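Local coordinates for protein nucleoside phosphorylase, putative (Trypanosoma brucei, PDB 3BJE) that acts as a homodimeric uridine phosphorylase, splitting uridine with phosphate into uracil and ribose 1-phosphate, at residues A[50-55]-A[90-94]; A[158-164]-A[311-315]; A[44-48]-A[342-347]; A[167-171]-A[245-249]. All coordinates share one frame; numbering follows the deposited sequence. Where two conformers were deposited one is given.

Contact 1 of 4, residues A[50-55]-A[90-94]; sequences GDPGRV and VISTG. With R1P (1-O-phosphono-alpha-D-ribofuranose), chain C.
V90 opens the contact by setting its CG1 against CG1 of V55, 3.9 Å apart, two branched apolar side chains suited to the buried packing between strand 86-92 and the start of helix 54-59. CG1 of V90 lies between its own backbone N and carbonyl carbon (chi1 54°), and this is the branch that meets the helix. I91 turns its side chain to the other face of the strand, toward helix 97-112. At S92 the small side chain permits close packing: its CB lies 3.5 Å from CA of P52 and 3.6 Å from CG2 of V55, while its OG bonds to R77 N and E75 O. T93 donates from OG1 to the carbonyl O of G94 at 2.8 Å, in the carbonyl plane and on a lone pair, and G94, whose positive phi is one that glycine adopts readily, sends its N weakly to G50 O.

The turn packed here, a type I turn from D51 to R54, belongs to the phosphate-binding loop of the nucleoside phosphorylase fold, carrying ribose 1-phosphate here. G50, with no side chain, lets the phosphate oxygen O1P come close to its backbone; its N gives a bond to O2P. R54 reaches the same group through two nearly straight bonds, NH1 to O2P at 3.0 Å and NH2 to O3P at 2.8 Å, with the phosphorus in the guanidinium plane at its edge. Its chain, bent at chi3 (-51°), turns the two nitrogens to the anion. H34 and R74 of the second subunit also bond the ligand. D51 caps the turn into the helix, OD1 receiving G53 N from above the carboxylate plane.

Contact 2 of 4, residues A[158-164]-A[311-315]; sequences PLALAVT and AACVV
Five backbone hydrogen bonds join 158-164 to 311-315. A162 and C313 form a hydrogen-bonded antiparallel pair, each N giving to the other's O at 2.9 Å, and T164 N reaches A311 O at 3.0 Å in an almost straight bond (178°). V315 N meets A160 O nearly head-on, and L159 N, at 2.8 Å from V315 O, comes in the carbonyl plane on a lone pair. Beyond T164 one water spans the strands, donating to T164 O and accepting from A311 N. Between the bonds, CA of A312 approaches A162 O at 3.3 Å, a CA-H...O contact.

The antiparallel pairing links strand 161-169 to strand 308-318 in the central sheet of the phosphorylase fold, with helix 329-348 packed over the face that bears L161, V163, A312 and V314. On that face CG of L161 stands anti to its backbone N (chi1 -172°), carrying CD1 across the neighbouring strand to CB of A312 at 3.7 Å; the small alanine allows the leucine to lie so close, and the leucine goes on to touch C338 of the helix. The side chains of L159 and V314 cross at a slant, CD2 of L159 lying 3.9 Å from CG1 of V314. The opposite face carries A162 and C313, which pack on N290 of strand 284-292. T164 OG1 bonds to T244 OG1, and the methyl of A311 packs beside OG1 of T164.

Contact 3 of 4, residues A[44-48]-A[342-347]; sequences DRIIF and ILEALV
Here the C-terminal helix 329-348 packs on strand 45-49 of the central sheet, its short segment running roughly antiparallel to the strand with axes 9.1 Å apart. I47 and L346 carry the apolar part. CG1 of I47 is anti to the carbonyl carbon (chi1 -61°), and the extended chain beyond it carries CD1 to the side chains of the helix, 3.6 Å from CD2 of L343, where the two side chains meet at about a right angle; CG2 of I342 lies 4.0 Å from the same methyl. L346 crosses I47 at a slant, its CD2 3.6 Å from CG1 of I47, and its CG lies 3.8 Å from CB of R45. Branched and long aliphatic residues suit this buried interface because their methyls interlock without needing polar partners.

R45 marks the more open end. In one of its two conformers, and so tentatively, the extended stem passes L346 and NE gives a weak hydrogen bond to L346 O (3.1 Å), which lies at the guanidinium edge, in plane. L346 also touches V88 and I144 on the strands flanking 45-49, a helix laid along the strands and touching three neighbours, as in the alpha/beta/alpha sandwich of the phosphorylase fold.

Contact 4 of 4, residues A[167-171]-A[245-249]; sequences AIGMD and ATASG
M170 folds its side chain over the backbone of T246. CG lies anti to its carbonyl carbon (chi1 -52°), and the bend at chi3 (-64°) brings CE back across the peptide, 3.6 Å from T246 O; the same methyl reaches CB of A247 at 3.8 Å and CB of A245 at 4.0 Å. A flexible, unbranched thioether suits this path, and the two alanines, with single methyls, let it lie close to the strand. Beneath it T246 O accepts M170 N at 2.8 Å, and a second, weak bond comes from D171 N, so one oxygen meets two successive amides as strand 161-169 ends.

D171 sets CG between its backbone N and carbonyl carbon (chi1 62°), which turns the carboxylate toward T246, whose CG2 lies 4.0 Å from OD1; the two side chains cross. Its oxygens are gripped by S296 OG and Y207 OH. T246 OG1 bonds to E292 OE2 and S296 N; E292 belongs to the ribose 1-phosphate and uracil pockets, so T246 probably helps position it. G169 has no side chain to intrude on D171 OD1.

T246 N gives a nearly straight bond to I168 O at 2.8 Å, and CB of S248 packs 4.0 Å from CA of D171. S248 OG bonds to N172 of the second subunit, and M170 O to its Y176. Strands 161-169 and 239-246 thus end as parallel neighbours in the phosphorylase sheet, where the loop after 239-246 leads to the uracil site, while both segments meet the other subunit of the homodimer.

How the contacts relate
From the N terminus, strand 45-49 starts contact 3, whose loop closes only at helix 329-348 and so encloses the other three. Contact 1 closes first, joining the turn after that strand to the end of strand 86-92; it touches contact 3, since I91 N lies 2.9 Å from I47 O, a probable hydrogen bond. Strand 161-169 then serves two contacts: contact 2 joins its beginning to strand 308-318, and contact 4, nested within that loop, joins its end to strand 239-246. Contact 2 meets contact 3 where A312 packs on I342. Contacts 1 and 4, with centres about 20 Å apart, both reach the second subunit.

Contact 1 of 4, residues A[50-55]-A[90-94]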
loop_
_atom_site.group_PDB
_atom_site.type_symbol
_atom_site.label_atom_id
_atom_site.label_comp_id
_atom_site.label_asym_id
_atom_site.label_seq_id
_atom_site.Cartn_x
_atom_site.Cartn_y
_atom_site.Cartn_z
ATOM N N GLY A 50 4.292 3.654 10.245
ATOM C CA GLY A 50 4.196 2.678 9.173
ATOM C C GLY A 50 4.643 1.299 9.628
ATOM O O GLY A 50 4.012 0.277 9.313
ATOM N N ASP A 51 5.760 1.270 10.333
ATOM C CA ASP A 51 6.431 0.051 10.726
ATOM C C ASP A 51 5.793 -0.528 11.989
ATOM O O ASP A 51 5.776 0.139 13.029
ATOM C CB ASP A 51 7.897 0.394 10.996
ATOM C CG ASP A 51 8.748 -0.820 11.341
ATOM O OD1 ASP A 51 8.225 -1.948 11.478
ATOM O OD2 ASP A 51 9.965 -0.631 11.508
ATOM N N PRO A 52 5.222 -1.747 11.914
ATOM C CA PRO A 52 4.664 -2.344 13.127
ATOM C C PRO A 52 5.645 -2.420 14.293
ATOM O O PRO A 52 5.224 -2.343 15.440
ATOM C CB PRO A 52 4.230 -3.756 12.677
ATOM C CG PRO A 52 4.828 -3.966 11.361
ATOM C CD PRO A 52 5.032 -2.625 10.741
ATOM N N GLY A 53 6.932 -2.563 14.004
ATOM C CA GLY A 53 7.947 -2.580 15.067
ATOM C C GLY A 53 7.969 -1.316 15.920
ATOM O O GLY A 53 8.349 -1.360 17.098
ATOM N N ARG A 54 7.545 -0.188 15.357
ATOM C CA ARG A 54 7.621 1.090 16.081
ATOM C C ARG A 54 6.531 1.232 17.155
ATOM O O ARG A 54 6.594 2.128 18.000
ATOM C CB ARG A 54 7.545 2.265 15.095
ATOM C CG ARG A 54 8.032 3.610 15.671
ATOM C CD ARG A 54 8.158 4.722 14.606
ATOM N NE ARG A 54 8.933 4.275 13.447
ATOM C CZ ARG A 54 8.577 4.421 12.170
ATOM N NH1 ARG A 54 7.461 5.051 11.817
ATOM N NH2 ARG A 54 9.360 3.922 11.224
ATOM N N VAL A 55 5.526 0.363 17.117
ATOM C CA VAL A 55 4.411 0.432 18.049
ATOM C C VAL A 55 4.908 0.208 19.482
ATOM O O VAL A 55 4.553 0.950 20.394
ATOM C CB VAL A 55 3.308 -0.595 17.697
ATOM C CG1 VAL A 55 2.312 -0.753 18.837
ATOM C CG2 VAL A 55 2.578 -0.176 16.406
ATOM N N VAL A 90 -1.527 4.255 19.669
ATOM C CA VAL A 90 -0.547 4.164 18.563
ATOM C C VAL A 90 -1.012 3.005 17.682
ATOM O O VAL A 90 -1.384 1.949 18.207
ATOM C CB VAL A 90 0.924 3.987 19.039
ATOM C CG1 VAL A 90 1.097 2.800 19.981
ATOM C CG2 VAL A 90 1.882 3.889 17.825
ATOM N N ILE A 91 -1.040 3.246 16.367
ATOM C CA ILE A 91 -1.458 2.277 15.365
ATOM C C ILE A 91 -0.400 2.192 14.268
ATOM O O ILE A 91 0.019 3.238 13.733
ATOM C CB ILE A 91 -2.791 2.681 14.681
ATOM C CG1 ILE A 91 -3.918 2.731 15.710
ATOM C CG2 ILE A 91 -3.132 1.721 13.543
ATOM C CD1 ILE A 91 -5.239 3.275 15.168
ATOM N N SER A 92 0.028 0.975 13.939
ATOM C CA SER A 92 0.801 0.776 12.733
ATOM C C SER A 92 -0.129 0.535 11.552
ATOM O O SER A 92 -1.066 -0.247 11.648
ATOM C CB SER A 92 1.802 -0.381 12.852
ATOM O OG SER A 92 1.184 -1.640 13.081
ATOM N N THR A 93 0.175 1.210 10.451
ATOM C CA THR A 93 -0.650 1.138 9.268
ATOM C C THR A 93 -0.068 0.257 8.183
ATOM O O THR A 93 -0.773 -0.109 7.250
ATOM C CB THR A 93 -0.834 2.541 8.687
ATOM O OG1 THR A 93 0.432 3.057 8.269
ATOM C CG2 THR A 93 -1.441 3.503 9.721
ATOM N N GLY A 94 1.208 -0.084 8.301
ATOM C CA GLY A 94 1.935 -0.654 7.176
ATOM C C GLY A 94 2.177 0.443 6.155
ATOM O O GLY A 94 1.901 1.612 6.401
HETATM C C5 R1P C . 9.046 2.832 3.243
HETATM O O5 R1P C . 10.331 2.352 3.666
HETATM C C4 R1P C . 8.197 3.210 4.442
HETATM O O4 R1P C . 8.906 4.083 5.338
HETATM C C1 R1P C . 8.207 5.324 5.495
HETATM C C2 R1P C . 7.354 5.417 4.219
HETATM O O2 R1P C . 6.270 6.374 4.228
HETATM C C3 R1P C . 6.937 3.955 4.036
HETATM O O3 R1P C . 5.871 3.571 4.921
HETATM O O1 R1P C . 7.455 5.420 6.751
HETATM P P R1P C . 7.453 4.408 8.011
HETATM O O1P R1P C . 6.840 3.166 7.346
HETATM O O2P R1P C . 6.535 5.081 9.016
HETATM O O3P R1P C . 8.853 4.165 8.474
#

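Contact 2 of 4, residues A[158-164]-A[311-315]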
loop_
_atom_site.group_PDB
_atom_site.type_symbol
_atom_site.label_atom_id
_atom_site.label_comp_id
_atom_site.label_asym_id
_atom_site.label_seq_id
_atom_site.Cartn_x
_atom_site.Cartn_y
_atom_site.Cartn_z
ATOM N N PRO A 158 20.295 15.454 7.369
ATOM C CA PRO A 158 20.034 14.059 7.699
ATOM C C PRO A 158 19.431 13.948 9.100
ATOM O O PRO A 158 19.898 14.614 10.027
ATOM C CB PRO A 158 21.429 13.422 7.689
ATOM C CG PRO A 158 22.240 14.285 6.821
ATOM C CD PRO A 158 21.706 15.673 7.001
ATOM N N LEU A 159 18.387 13.139 9.234
ATOM C CA LEU A 159 17.750 12.870 10.522
ATOM C C LEU A 159 17.018 14.068 11.136
ATOM O O LEU A 159 16.607 14.003 12.297
ATOM C CB LEU A 159 18.759 12.271 11.525
ATOM C CG LEU A 159 19.437 10.982 11.050
ATOM C CD1 LEU A 159 20.496 10.540 12.042
ATOM C CD2 LEU A 159 18.400 9.875 10.820
ATOM N N ALA A 160 16.842 15.149 10.376
ATOM C CA ALA A 160 15.899 16.199 10.762
ATOM C C ALA A 160 14.470 15.647 10.749
ATOM O O ALA A 160 14.177 14.633 10.088
ATOM C CB ALA A 160 15.997 17.384 9.824
ATOM N N LEU A 161 13.603 16.320 11.502
ATOM C CA LEU A 161 12.175 16.000 11.521
ATOM C C LEU A 161 11.484 16.914 10.533
ATOM O O LEU A 161 11.421 18.121 10.720
ATOM C CB LEU A 161 11.582 16.163 12.921
ATOM C CG LEU A 161 10.133 15.668 13.107
ATOM C CD1 LEU A 161 9.989 14.158 12.825
ATOM C CD2 LEU A 161 9.617 16.017 14.516
ATOM N N ALA A 162 10.968 16.335 9.451
ATOM C CA ALA A 162 10.288 17.114 8.429
ATOM C C ALA A 162 8.783 17.112 8.726
ATOM O O ALA A 162 8.105 16.066 8.670
ATOM C CB ALA A 162 10.572 16.545 7.058
ATOM N N VAL A 163 8.275 18.300 9.049
ATOM C CA VAL A 163 6.905 18.485 9.492
ATOM C C VAL A 163 6.079 18.945 8.298
ATOM O O VAL A 163 6.456 19.891 7.616
ATOM C CB VAL A 163 6.854 19.544 10.617
ATOM C CG1 VAL A 163 5.424 19.727 11.139
ATOM C CG2 VAL A 163 7.788 19.148 11.730
ATOM N N THR A 164 4.965 18.259 8.046
ATOM C CA THR A 164 4.116 18.548 6.899
ATOM C C THR A 164 3.245 19.773 7.130
ATOM O O THR A 164 2.607 19.876 8.186
ATOM C CB THR A 164 3.165 17.363 6.617
ATOM O OG1 THR A 164 3.946 16.199 6.310
ATOM C CG2 THR A 164 2.203 17.673 5.451
ATOM N N ALA A 311 1.522 15.219 10.010
ATOM C CA ALA A 311 2.591 14.237 9.878
ATOM C C ALA A 311 3.935 14.889 10.139
ATOM O O ALA A 311 4.129 16.086 9.882
ATOM C CB ALA A 311 2.574 13.628 8.456
ATOM N N ALA A 312 4.858 14.093 10.659
ATOM C CA ALA A 312 6.234 14.518 10.838
ATOM C C ALA A 312 7.066 13.276 10.627
ATOM O O ALA A 312 6.750 12.235 11.180
ATOM C CB ALA A 312 6.469 15.090 12.239
ATOM N N CYS A 313 8.127 13.376 9.830
ATOM C CA CYS A 313 8.902 12.197 9.475
ATOM C C CYS A 313 10.385 12.457 9.593
ATOM O O CYS A 313 10.851 13.494 9.162
ATOM C CB CYS A 313 8.598 11.779 8.040
ATOM S SG CYS A 313 6.869 11.363 7.705
ATOM N N VAL A 314 11.114 11.490 10.145
ATOM C CA VAL A 314 12.551 11.573 10.262
ATOM C C VAL A 314 13.192 11.334 8.887
ATOM O O VAL A 314 12.879 10.354 8.213
ATOM C CB VAL A 314 13.082 10.536 11.310
ATOM C CG1 VAL A 314 14.606 10.567 11.427
ATOM C CG2 VAL A 314 12.449 10.777 12.685
ATOM N N VAL A 315 14.119 12.214 8.503
ATOM C CA VAL A 315 14.771 12.111 7.191
ATOM C C VAL A 315 15.846 11.034 7.257
ATOM O O VAL A 315 16.897 11.240 7.857
ATOM C CB VAL A 315 15.354 13.468 6.736
ATOM C CG1 VAL A 315 16.114 13.360 5.387
ATOM C CG2 VAL A 315 14.252 14.504 6.634
HETATM O O HOH W 1 1.999 18.139 10.212
#

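Contact 3 of 4, residues A[44-48]-A[342-347]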
loop_
_atom_site.group_PDB
_atom_site.type_symbol
_atom_site.label_atom_id
_atom_site.label_comp_id
_atom_site.label_asym_id
_atom_site.label_seq_id
_atom_site.Cartn_x
_atom_site.Cartn_y
_atom_site.Cartn_z
ATOM N N ASP A 44 -9.275 9.185 21.098
ATOM C CA ASP A 44 -9.488 10.277 20.132
ATOM C C ASP A 44 -8.178 10.796 19.545
ATOM O O ASP A 44 -8.175 11.409 18.474
ATOM C CB ASP A 44 -10.199 11.462 20.792
ATOM C CG ASP A 44 -11.630 11.162 21.177
ATOM O OD1 ASP A 44 -12.197 10.160 20.718
ATOM O OD2 ASP A 44 -12.199 11.955 21.956
ATOM N N ARG A 45 -7.088 10.556 20.266
ATOM C CA ARG A 45 -5.767 11.009 19.868
ATOM C C ARG A 45 -4.937 9.802 19.439
ATOM O O ARG A 45 -4.732 8.879 20.223
ATOM C CB ARG A 45 -5.084 11.750 21.019
ATOM C CG ARG A 45 -5.654 13.129 21.294
ATOM C CD ARG A 45 -4.887 13.822 22.411
ATOM N NE ARG A 45 -5.360 15.187 22.656
ATOM C CZ ARG A 45 -6.470 15.493 23.324
ATOM N NH1 ARG A 45 -6.801 16.766 23.489
ATOM N NH2 ARG A 45 -7.256 14.544 23.824
ATOM N N ILE A 46 -4.456 9.839 18.201
ATOM C CA ILE A 46 -3.817 8.699 17.552
ATOM C C ILE A 46 -2.506 9.065 16.885
ATOM O O ILE A 46 -2.410 10.077 16.208
ATOM C CB ILE A 46 -4.764 8.117 16.452
ATOM C CG1 ILE A 46 -6.098 7.692 17.079
ATOM C CG2 ILE A 46 -4.114 6.939 15.705
ATOM C CD1 ILE A 46 -7.231 7.348 16.081
ATOM N N ILE A 47 -1.487 8.235 17.109
ATOM C CA ILE A 47 -0.262 8.300 16.335
ATOM C C ILE A 47 -0.246 7.154 15.338
ATOM O O ILE A 47 -0.456 6.020 15.732
ATOM C CB ILE A 47 0.979 8.180 17.209
ATOM C CG1 ILE A 47 1.031 9.324 18.202
ATOM C CG2 ILE A 47 2.231 8.212 16.332
ATOM C CD1 ILE A 47 2.173 9.227 19.184
ATOM N N PHE A 48 -0.015 7.472 14.061
ATOM C CA PHE A 48 0.192 6.474 13.011
ATOM C C PHE A 48 1.688 6.269 12.824
ATOM O O PHE A 48 2.468 7.229 12.752
ATOM C CB PHE A 48 -0.352 6.949 11.670
ATOM C CG PHE A 48 -1.835 6.829 11.478
ATOM C CD1 PHE A 48 -2.649 6.031 12.261
ATOM C CD2 PHE A 48 -2.393 7.482 10.400
ATOM C CE1 PHE A 48 -4.007 5.947 11.986
ATOM C CE2 PHE A 48 -3.735 7.393 10.127
ATOM C CZ PHE A 48 -4.541 6.629 10.919
ATOM N N ILE A 342 6.306 14.176 19.442
ATOM C CA ILE A 342 4.974 13.929 18.869
ATOM C C ILE A 342 3.921 13.614 19.941
ATOM O O ILE A 342 2.775 14.042 19.819
ATOM C CB ILE A 342 5.011 12.836 17.776
ATOM C CG1 ILE A 342 5.847 13.324 16.588
ATOM C CG2 ILE A 342 3.596 12.494 17.308
ATOM C CD1 ILE A 342 5.292 14.580 15.952
ATOM N N LEU A 343 4.301 12.886 20.990
ATOM C CA LEU A 343 3.374 12.641 22.102
ATOM C C LEU A 343 3.000 13.967 22.757
ATOM O O LEU A 343 1.822 14.225 23.055
ATOM C CB LEU A 343 3.975 11.663 23.112
ATOM C CG LEU A 343 3.938 10.189 22.673
ATOM C CD1 LEU A 343 4.868 9.304 23.515
ATOM C CD2 LEU A 343 2.512 9.635 22.695
ATOM N N GLU A 344 3.999 14.821 22.975
ATOM C CA GLU A 344 3.752 16.137 23.547
ATOM C C GLU A 344 2.809 16.940 22.662
ATOM O O GLU A 344 1.873 17.566 23.153
ATOM C CB GLU A 344 5.050 16.907 23.750
ATOM C CG GLU A 344 5.928 16.337 24.862
ATOM C CD GLU A 344 5.424 16.640 26.266
ATOM O OE1 GLU A 344 4.790 17.696 26.472
ATOM O OE2 GLU A 344 5.689 15.816 27.162
ATOM N N ALA A 345 3.060 16.929 21.356
ATOM C CA ALA A 345 2.256 17.719 20.432
ATOM C C ALA A 345 0.830 17.206 20.404
ATOM O O ALA A 345 -0.120 17.984 20.369
ATOM C CB ALA A 345 2.874 17.695 19.005
ATOM N N LEU A 346 0.700 15.885 20.446
ATOM C CA LEU A 346 -0.580 15.227 20.320
ATOM C C LEU A 346 -1.497 15.558 21.503
ATOM O O LEU A 346 -2.656 15.907 21.307
ATOM C CB LEU A 346 -0.367 13.717 20.223
ATOM C CG LEU A 346 -1.623 12.894 19.947
ATOM C CD1 LEU A 346 -2.274 13.293 18.613
ATOM C CD2 LEU A 346 -1.323 11.387 19.960
ATOM N N VAL A 347 -0.979 15.472 22.724
ATOM C CA VAL A 347 -1.811 15.750 23.907
ATOM C C VAL A 347 -2.049 17.237 24.133
ATOM O O VAL A 347 -2.923 17.608 24.913
ATOM C CB VAL A 347 -1.247 15.108 25.195
ATOM C CG1 VAL A 347 -1.043 13.614 25.005
ATOM C CG2 VAL A 347 0.054 15.790 25.651
#

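Contact 4 of 4, residues A[167-171]-A[245-249]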
loop_
_atom_site.group_PDB
_atom_site.type_symbol
_atom_site.label_atom_id
_atom_site.label_comp_id
_atom_site.label_asym_id
_atom_site.label_seq_id
_atom_site.Cartn_x
_atom_site.Cartn_y
_atom_site.Cartn_z
ATOM N N ALA A 167 0.617 19.083 1.278
ATOM C CA ALA A 167 0.951 17.770 0.746
ATOM C C ALA A 167 0.620 17.705 -0.742
ATOM O O ALA A 167 -0.376 18.260 -1.190
ATOM C CB ALA A 167 0.158 16.705 1.466
ATOM N N ILE A 168 1.474 17.008 -1.487
ATOM C CA ILE A 168 1.208 16.634 -2.872
ATOM C C ILE A 168 0.944 15.144 -2.922
ATOM O O ILE A 168 1.780 14.350 -2.487
ATOM C CB ILE A 168 2.402 16.931 -3.776
ATOM C CG1 ILE A 168 2.749 18.426 -3.756
ATOM C CG2 ILE A 168 2.113 16.483 -5.227
ATOM C CD1 ILE A 168 4.216 18.703 -4.057
ATOM N N GLY A 169 -0.233 14.765 -3.422
ATOM C CA GLY A 169 -0.572 13.373 -3.671
ATOM C C GLY A 169 -0.125 12.978 -5.053
ATOM O O GLY A 169 -0.758 13.331 -6.033
ATOM N N MET A 170 0.989 12.259 -5.132
ATOM C CA MET A 170 1.423 11.646 -6.388
ATOM C C MET A 170 0.768 10.267 -6.584
ATOM O O MET A 170 0.817 9.697 -7.668
ATOM C CB MET A 170 2.939 11.527 -6.430
ATOM C CG MET A 170 3.654 12.846 -6.128
ATOM S SD MET A 170 5.445 12.788 -6.333
ATOM C CE MET A 170 5.870 11.585 -5.053
ATOM N N ASP A 171 0.244 9.725 -5.495
ATOM C CA ASP A 171 -0.587 8.548 -5.500
ATOM C C ASP A 171 -1.951 8.912 -6.096
ATOM O O ASP A 171 -2.187 10.075 -6.458
ATOM C CB ASP A 171 -0.775 8.097 -4.064
ATOM C CG ASP A 171 -1.489 9.152 -3.235
ATOM O OD1 ASP A 171 -0.899 10.230 -2.949
ATOM O OD2 ASP A 171 -2.686 8.925 -2.916
ATOM N N ALA A 245 5.663 15.336 -0.462
ATOM C CA ALA A 245 5.194 14.626 -1.654
ATOM C C ALA A 245 5.036 13.151 -1.336
ATOM O O ALA A 245 5.980 12.505 -0.886
ATOM C CB ALA A 245 6.186 14.823 -2.806
ATOM N N THR A 246 3.841 12.625 -1.554
ATOM C CA THR A 246 3.542 11.242 -1.256
ATOM C C THR A 246 3.421 10.391 -2.529
ATOM O O THR A 246 2.720 10.742 -3.473
ATOM C CB THR A 246 2.241 11.125 -0.447
ATOM O OG1 THR A 246 2.377 11.851 0.780
ATOM C CG2 THR A 246 1.851 9.643 -0.145
ATOM N N ALA A 247 4.092 9.241 -2.480
ATOM C CA ALA A 247 4.272 8.359 -3.615
ATOM C C ALA A 247 3.496 7.062 -3.456
ATOM O O ALA A 247 3.199 6.620 -2.329
ATOM C CB ALA A 247 5.759 8.013 -3.755
ATOM N N SER A 248 3.195 6.426 -4.599
ATOM C CA SER A 248 2.493 5.125 -4.657
ATOM C C SER A 248 3.460 3.938 -4.829
ATOM O O SER A 248 3.131 2.898 -5.392
ATOM C CB SER A 248 1.440 5.149 -5.750
ATOM O OG SER A 248 1.980 5.536 -7.007
ATOM N N GLY A 249 4.676 4.150 -4.304
ATOM C CA GLY A 249 5.765 3.166 -4.316
ATOM C C GLY A 249 7.000 3.796 -3.715
ATOM O O GLY A 249 6.951 4.914 -3.212
#